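Local atomic coordinates of cytochrome P450 (Picrophilus torridus, PDB entry 2RFB), a protein that binds heme as a cytochrome P450 and probably acts as a monooxygenase, inserting one atom of molecular oxygen into its substrate. Residues 101-106 with 188-193; 122-127 with 139-144. One frame throughout, in Å; residues are numbered along the deposited sequence.

Contact 1 of 2, residues 101-106 with 188-193; sequences RLPVNI and GGNETT. With HEM (protoporphyrin IX containing Fe), chain G.
The amide of Asn190 meets the Pro103-Val104 peptide edge to face: Asn190 ND2 stands almost straight above Pro103 C at 3.3 Å, and the two planes are about 65° apart. The other amide branch turns to Val104, with Asn190 OD1 4.0 Å from Val104 CB. The sequence GGNETT fits the P450 I-helix signature of oxygen activation, with its kink: the N atoms of Glu191 and Thr192 have no bond to the preceding turn. On the heme, Gly188 O and Thr192 OG1 share the distal face, opposite the axial Cys295, nearly 3 Å above the pyrrole-nitrogen plane; the iron is slightly displaced to the other side. Gly188 O closely contacts HEM NC (2.9 Å), Thr192 OG1 HEM CHC (3.2 Å). Thr192 OG1 donates to Gly188 O at 2.9 Å, from above the carbonyl plane. An alanine at Thr192 would probably leave Gly188 O without its hydroxyl partner and open a gap beside the heme where Thr192 OG1 and CG2 now pack. Segment 101-106 runs nearly antiparallel to 188-193 (158°), and Pro103 CB rests 4.0 Å from Thr193 CB. Thr193 OG1, anti to its carbonyl carbon, donates in the carbonyl plane to Gly189 O at 2.7 Å.

Contact 2 of 2, residues 122-127 with 139-144; sequences KLWSDY and YVNNRM
Met144 lies over one face of the Trp124 indole, and this pair forms the tightly packed part of the contact between helices 118-129 and 136-153. Met144 CG sits 3.4 Å from Trp124 CD2, offset toward the rim, and Met144 CB makes a CH-pi contact, 3.6 Å from the centroid of the five-membered ring and 17° off its normal. Met144 SD is farther, 5.3 Å from the same centroid and oblique, a looser Met-aromatic contact. Trp124 CG is anti to the backbone N (chi1 -176°), and the CB it hangs from points toward helix 136-153; the Trp124 side chain also touches Met183 and Ile186 of helix 175-206 and Leu148 of helix 136-153. At the indole edge, in the ring plane, stands Asn141 CG, 3.7 Å from Trp124 NE1.

Val140 joins this dense part to the rest. Val140 CG1 touches both Trp124 CA at 3.8 Å and Tyr127 CD1 at 3.7 Å, and both residues are buried. Its other branch meets the solvent-side margin, where partly exposed Leu123 makes a single close methyl contact, Leu123 CD2 to Val140 CG2 at 3.5 Å, the side chains crossing at about a right angle. Tyr127 OH makes a weak hydrogen bond to Asp134.

The axes of segments 122-127 and 139-144 approach to 9.4 Å, with a signed crossing angle of -126°. Two successive helices joined by a short connection ahead of the long helix 175-206 correspond to the F and G helices of the P450 fold.

The two contacts lie 16 Å apart, centre to centre, and lead outward from the heme: contact 1 is about 8 Å from the centre of the chain, contact 2 about 20 Å. Along the sequence contact 2 is nested within contact 1, because helices 118-129 and 136-153 both fall between helix 101-111 and helix 175-206. Ser125 of helix 118-129 connects them, its OG lying 3.1 Å from Asn190 OD1 and 3.2 Å from Val104 CG2. Helix 118-129 thus packs on both helices of contact 1, and contact 2 fastens it to helix 136-153. Trp124 rests directly on helix 175-206, so the pair 118-129/136-153 is seated on the kinked heme-side helix as well as on helix 101-111.

Contact 1 of 2, residues 101-106 with 188-193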
loop_
_atom_site.group_PDB
_atom_site.type_symbol
_atom_site.label_atom_id
_atom_site.label_comp_id
_atom_site.label_asym_id
_atom_site.label_seq_id
_atom_site.Cartn_x
_atom_site.Cartn_y
_atom_site.Cartn_z
ATOM N N ARG A 101 13.234 -1.113 -4.607
ATOM C CA ARG A 101 13.497 -0.656 -5.974
ATOM C C ARG A 101 12.438 -1.124 -6.964
ATOM O O ARG A 101 12.227 -0.501 -8.042
ATOM C CB ARG A 101 14.891 -1.089 -6.453
ATOM C CG ARG A 101 16.065 -0.550 -5.624
ATOM C CD ARG A 101 17.249 -0.177 -6.543
ATOM N NE ARG A 101 18.407 -1.056 -6.429
ATOM C CZ ARG A 101 19.279 -1.329 -7.416
ATOM N NH1 ARG A 101 19.134 -0.827 -8.643
ATOM N NH2 ARG A 101 20.297 -2.139 -7.175
ATOM N N LEU A 102 11.814 -2.238 -6.621
ATOM C CA LEU A 102 10.890 -2.895 -7.516
ATOM C C LEU A 102 9.653 -2.016 -7.707
ATOM O O LEU A 102 9.379 -1.602 -8.817
ATOM C CB LEU A 102 10.545 -4.323 -7.028
ATOM C CG LEU A 102 9.391 -5.028 -7.766
ATOM C CD1 LEU A 102 9.837 -5.599 -9.105
ATOM C CD2 LEU A 102 8.791 -6.137 -6.919
ATOM N N PRO A 103 8.911 -1.714 -6.633
ATOM C CA PRO A 103 7.685 -0.889 -6.735
ATOM C C PRO A 103 7.950 0.508 -7.305
ATOM O O PRO A 103 7.118 1.041 -8.035
ATOM C CB PRO A 103 7.206 -0.804 -5.286
ATOM C CG PRO A 103 8.509 -1.003 -4.460
ATOM C CD PRO A 103 9.143 -2.139 -5.240
ATOM N N VAL A 104 9.121 1.083 -7.054
ATOM C CA VAL A 104 9.406 2.383 -7.622
ATOM C C VAL A 104 9.665 2.355 -9.123
ATOM O O VAL A 104 9.398 3.328 -9.798
ATOM C CB VAL A 104 10.523 3.175 -6.817
ATOM C CG1 VAL A 104 11.897 2.623 -7.029
ATOM C CG2 VAL A 104 10.499 4.646 -7.196
ATOM N N ASN A 105 10.215 1.265 -9.656
ATOM C CA ASN A 105 10.351 1.116 -11.123
ATOM C C ASN A 105 9.000 0.913 -11.788
ATOM O O ASN A 105 8.718 1.490 -12.825
ATOM C CB ASN A 105 11.240 -0.051 -11.458
ATOM C CG ASN A 105 12.722 0.347 -11.564
ATOM O OD1 ASN A 105 13.157 0.866 -12.588
ATOM N ND2 ASN A 105 13.495 0.073 -10.529
ATOM N N ILE A 106 8.142 0.103 -11.161
ATOM C CA ILE A 106 6.895 -0.279 -11.776
ATOM C C ILE A 106 5.999 0.946 -11.841
ATOM O O ILE A 106 5.377 1.223 -12.885
ATOM C CB ILE A 106 6.166 -1.409 -10.961
ATOM C CG1 ILE A 106 7.031 -2.668 -10.856
ATOM C CG2 ILE A 106 4.830 -1.764 -11.596
ATOM C CD1 ILE A 106 7.823 -2.944 -12.124
ATOM N N GLY A 188 1.280 5.615 -1.699
ATOM C CA GLY A 188 0.487 4.483 -1.254
ATOM C C GLY A 188 0.909 3.155 -1.831
ATOM O O GLY A 188 0.510 2.102 -1.345
ATOM N N GLY A 189 1.710 3.155 -2.879
ATOM C CA GLY A 189 2.111 1.865 -3.416
ATOM C C GLY A 189 3.534 1.381 -3.099
ATOM O O GLY A 189 3.816 0.176 -3.244
ATOM N N ASN A 190 4.423 2.290 -2.695
ATOM C CA ASN A 190 5.827 1.933 -2.501
ATOM C C ASN A 190 6.086 1.198 -1.180
ATOM O O ASN A 190 6.284 -0.001 -1.201
ATOM C CB ASN A 190 6.706 3.186 -2.608
ATOM C CG ASN A 190 7.134 3.505 -4.039
ATOM O OD1 ASN A 190 7.763 4.506 -4.262
ATOM N ND2 ASN A 190 6.845 2.634 -4.982
ATOM N N GLU A 191 6.050 1.898 -0.036
ATOM C CA GLU A 191 6.383 1.280 1.242
ATOM C C GLU A 191 5.544 0.062 1.515
ATOM O O GLU A 191 6.043 -0.921 2.066
ATOM C CB GLU A 191 6.273 2.252 2.433
ATOM C CG GLU A 191 6.284 1.514 3.758
ATOM C CD GLU A 191 6.333 2.407 5.038
ATOM O OE1 GLU A 191 5.570 3.438 5.141
ATOM O OE2 GLU A 191 7.111 2.015 5.965
ATOM N N THR A 192 4.273 0.113 1.175
ATOM C CA THR A 192 3.429 -1.011 1.459
ATOM C C THR A 192 3.874 -2.256 0.704
ATOM O O THR A 192 3.928 -3.306 1.292
ATOM C CB THR A 192 1.942 -0.751 1.161
ATOM O OG1 THR A 192 1.791 -0.260 -0.185
ATOM C CG2 THR A 192 1.359 0.230 2.094
ATOM N N THR A 193 4.182 -2.142 -0.587
ATOM C CA THR A 193 4.670 -3.267 -1.384
ATOM C C THR A 193 6.040 -3.737 -0.895
ATOM O O THR A 193 6.381 -4.938 -1.013
ATOM C CB THR A 193 4.779 -2.894 -2.879
ATOM O OG1 THR A 193 3.494 -2.529 -3.387
ATOM C CG2 THR A 193 5.276 -4.048 -3.703
HETATM C CHA HEM G . -5.837 2.884 -0.316
HETATM C CHB HEM G . -3.410 -0.785 1.905
HETATM C CHC HEM G . -0.576 -1.086 -2.146
HETATM C CHD HEM G . -2.489 2.983 -4.047
HETATM C C1A HEM G . -5.440 1.893 0.599
HETATM C C2A HEM G . -6.107 1.587 1.842
HETATM C C3A HEM G . -5.409 0.564 2.433
HETATM C C4A HEM G . -4.346 0.229 1.557
HETATM C CMA HEM G . -5.602 -0.237 3.819
HETATM C CAA HEM G . -7.390 2.321 2.367
HETATM C CBA HEM G . -7.051 3.546 3.255
HETATM C CGA HEM G . -8.384 4.030 3.756
HETATM O O1A HEM G . -9.433 3.298 3.632
HETATM O O2A HEM G . -8.396 5.158 4.288
HETATM C C1B HEM G . -2.435 -1.213 0.982
HETATM C C2B HEM G . -1.606 -2.390 1.068
HETATM C C3B HEM G . -0.857 -2.383 -0.083
HETATM C C4B HEM G . -1.204 -1.260 -0.867
HETATM C CMB HEM G . -1.667 -3.386 2.310
HETATM C CAB HEM G . 0.298 -3.268 -0.767
HETATM C CBB HEM G . 0.552 -4.635 -0.447
HETATM C C1C HEM G . -0.836 -0.081 -3.144
HETATM C C2C HEM G . -0.305 0.170 -4.503
HETATM C C3C HEM G . -0.870 1.317 -4.956
HETATM C C4C HEM G . -1.712 1.826 -3.947
HETATM C CMC HEM G . 0.736 -0.637 -5.405
HETATM C CAC HEM G . -0.676 1.996 -6.370
HETATM C CBC HEM G . -0.313 3.285 -6.505
HETATM C C1D HEM G . -3.591 3.318 -3.193
HETATM C C2D HEM G . -4.483 4.441 -3.367
HETATM C C3D HEM G . -5.467 4.374 -2.185
HETATM C C4D HEM G . -5.100 3.226 -1.457
HETATM C CMD HEM G . -4.458 5.549 -4.468
HETATM C CAD HEM G . -6.673 5.278 -1.757
HETATM C CBD HEM G . -7.910 4.811 -2.556
HETATM C CGD HEM G . -9.099 5.648 -2.211
HETATM O O1D HEM G . -9.033 6.373 -1.166
HETATM O O2D HEM G . -10.111 5.606 -2.972
HETATM N NA HEM G . -4.357 1.023 0.436
HETATM N NB HEM G . -2.182 -0.542 -0.253
HETATM N NC HEM G . -1.708 0.975 -2.877
HETATM N ND HEM G . -3.989 2.610 -2.033
HETATM FE FE HEM G . -3.198 0.946 -1.333
#

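Contact 2 of 2, residues 122-127 with 139-144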
loop_
_atom_site.group_PDB
_atom_site.type_symbol
_atom_site.label_atom_id
_atom_site.label_comp_id
_atom_site.label_asym_id
_atom_site.label_seq_id
_atom_site.Cartn_x
_atom_site.Cartn_y
_atom_site.Cartn_z
ATOM N N LYS A 122 13.515 8.589 -8.982
ATOM C CA LYS A 122 13.778 7.668 -7.886
ATOM C C LYS A 122 14.278 8.409 -6.630
ATOM O O LYS A 122 13.887 8.072 -5.509
ATOM C CB LYS A 122 14.780 6.590 -8.320
ATOM C CG LYS A 122 14.267 5.563 -9.353
ATOM C CD LYS A 122 15.510 5.050 -10.131
ATOM C CE LYS A 122 15.351 3.676 -10.829
ATOM N NZ LYS A 122 16.732 3.089 -11.199
ATOM N N LEU A 123 15.109 9.427 -6.804
ATOM C CA LEU A 123 15.545 10.245 -5.670
ATOM C C LEU A 123 14.334 10.966 -5.051
ATOM O O LEU A 123 14.073 10.861 -3.855
ATOM C CB LEU A 123 16.632 11.223 -6.107
ATOM C CG LEU A 123 17.617 11.771 -5.070
ATOM C CD1 LEU A 123 18.526 10.694 -4.490
ATOM C CD2 LEU A 123 18.470 12.870 -5.715
ATOM N N TRP A 124 13.552 11.640 -5.877
ATOM C CA TRP A 124 12.360 12.303 -5.411
ATOM C C TRP A 124 11.431 11.322 -4.735
ATOM O O TRP A 124 10.977 11.547 -3.609
ATOM C CB TRP A 124 11.663 12.964 -6.590
ATOM C CG TRP A 124 10.470 13.770 -6.256
ATOM C CD1 TRP A 124 10.432 14.951 -5.579
ATOM C CD2 TRP A 124 9.119 13.478 -6.622
ATOM N NE1 TRP A 124 9.143 15.417 -5.499
ATOM C CE2 TRP A 124 8.319 14.539 -6.145
ATOM C CE3 TRP A 124 8.514 12.436 -7.330
ATOM C CZ2 TRP A 124 6.951 14.581 -6.338
ATOM C CZ3 TRP A 124 7.180 12.486 -7.529
ATOM C CH2 TRP A 124 6.393 13.547 -7.027
ATOM N N SER A 125 11.132 10.223 -5.403
ATOM C CA SER A 125 10.329 9.167 -4.764
ATOM C C SER A 125 10.841 8.757 -3.332
ATOM O O SER A 125 10.069 8.710 -2.382
ATOM C CB SER A 125 10.213 7.966 -5.695
ATOM O OG SER A 125 9.759 6.825 -4.967
ATOM N N ASP A 126 12.134 8.515 -3.173
ATOM C CA ASP A 126 12.689 8.249 -1.836
ATOM C C ASP A 126 12.424 9.344 -0.795
ATOM O O ASP A 126 11.994 9.051 0.332
ATOM C CB ASP A 126 14.195 8.028 -1.917
ATOM C CG ASP A 126 14.578 6.574 -1.926
ATOM O OD1 ASP A 126 13.682 5.681 -1.775
ATOM O OD2 ASP A 126 15.808 6.331 -2.095
ATOM N N TYR A 127 12.677 10.595 -1.146
ATOM C CA TYR A 127 12.326 11.683 -0.249
ATOM C C TYR A 127 10.860 11.712 0.159
ATOM O O TYR A 127 10.528 12.078 1.292
ATOM C CB TYR A 127 12.660 13.023 -0.891
ATOM C CG TYR A 127 14.131 13.371 -0.886
ATOM C CD1 TYR A 127 14.893 13.251 -2.035
ATOM C CD2 TYR A 127 14.752 13.815 0.269
ATOM C CE1 TYR A 127 16.220 13.595 -2.057
ATOM C CE2 TYR A 127 16.107 14.163 0.266
ATOM C CZ TYR A 127 16.826 14.037 -0.900
ATOM O OH TYR A 127 18.147 14.349 -0.908
ATOM N N TYR A 139 15.752 21.075 -2.992
ATOM C CA TYR A 139 16.360 21.077 -4.309
ATOM C C TYR A 139 15.764 20.004 -5.209
ATOM O O TYR A 139 15.400 20.275 -6.331
ATOM C CB TYR A 139 17.878 20.909 -4.218
ATOM C CG TYR A 139 18.563 20.890 -5.568
ATOM C CD1 TYR A 139 18.643 22.036 -6.343
ATOM C CD2 TYR A 139 19.118 19.723 -6.068
ATOM C CE1 TYR A 139 19.259 22.025 -7.584
ATOM C CE2 TYR A 139 19.739 19.695 -7.296
ATOM C CZ TYR A 139 19.813 20.847 -8.048
ATOM O OH TYR A 139 20.421 20.822 -9.274
ATOM N N VAL A 140 15.659 18.792 -4.707
ATOM C CA VAL A 140 15.253 17.672 -5.518
ATOM C C VAL A 140 13.773 17.751 -5.870
ATOM O O VAL A 140 13.387 17.511 -7.013
ATOM C CB VAL A 140 15.653 16.367 -4.822
ATOM C CG1 VAL A 140 14.758 15.217 -5.197
ATOM C CG2 VAL A 140 17.127 16.078 -5.136
ATOM N N ASN A 141 12.950 18.124 -4.895
ATOM C CA ASN A 141 11.544 18.374 -5.136
ATOM C C ASN A 141 11.352 19.476 -6.189
ATOM O O ASN A 141 10.402 19.435 -6.969
ATOM C CB ASN A 141 10.871 18.792 -3.844
ATOM C CG ASN A 141 9.362 18.778 -3.932
ATOM O OD1 ASN A 141 8.730 19.793 -3.760
ATOM N ND2 ASN A 141 8.778 17.617 -4.167
ATOM N N ASN A 142 12.225 20.469 -6.208
ATOM C CA ASN A 142 11.977 21.571 -7.100
ATOM C C ASN A 142 12.342 21.130 -8.491
ATOM O O ASN A 142 11.682 21.495 -9.461
ATOM C CB ASN A 142 12.765 22.816 -6.702
ATOM C CG ASN A 142 12.068 23.637 -5.652
ATOM O OD1 ASN A 142 12.693 24.426 -4.958
ATOM N ND2 ASN A 142 10.773 23.485 -5.546
ATOM N N ARG A 143 13.404 20.332 -8.568
ATOM C CA ARG A 143 13.847 19.757 -9.801
ATOM C C ARG A 143 12.817 18.785 -10.351
ATOM O O ARG A 143 12.495 18.875 -11.530
ATOM C CB ARG A 143 15.185 19.080 -9.621
ATOM C CG ARG A 143 16.212 19.539 -10.659
ATOM C CD ARG A 143 17.581 19.032 -10.348
ATOM N NE ARG A 143 18.483 19.341 -11.442
ATOM C CZ ARG A 143 18.846 18.492 -12.400
ATOM N NH1 ARG A 143 18.393 17.242 -12.427
ATOM N NH2 ARG A 143 19.673 18.912 -13.346
ATOM N N MET A 144 12.270 17.892 -9.528
ATOM C CA MET A 144 11.318 16.924 -10.044
ATOM C C MET A 144 10.021 17.563 -10.541
ATOM O O MET A 144 9.477 17.150 -11.555
ATOM C CB MET A 144 10.985 15.858 -9.006
ATOM C CG MET A 144 10.221 14.616 -9.586
ATOM S SD MET A 144 11.070 13.918 -11.045
ATOM C CE MET A 144 9.689 13.773 -12.169
#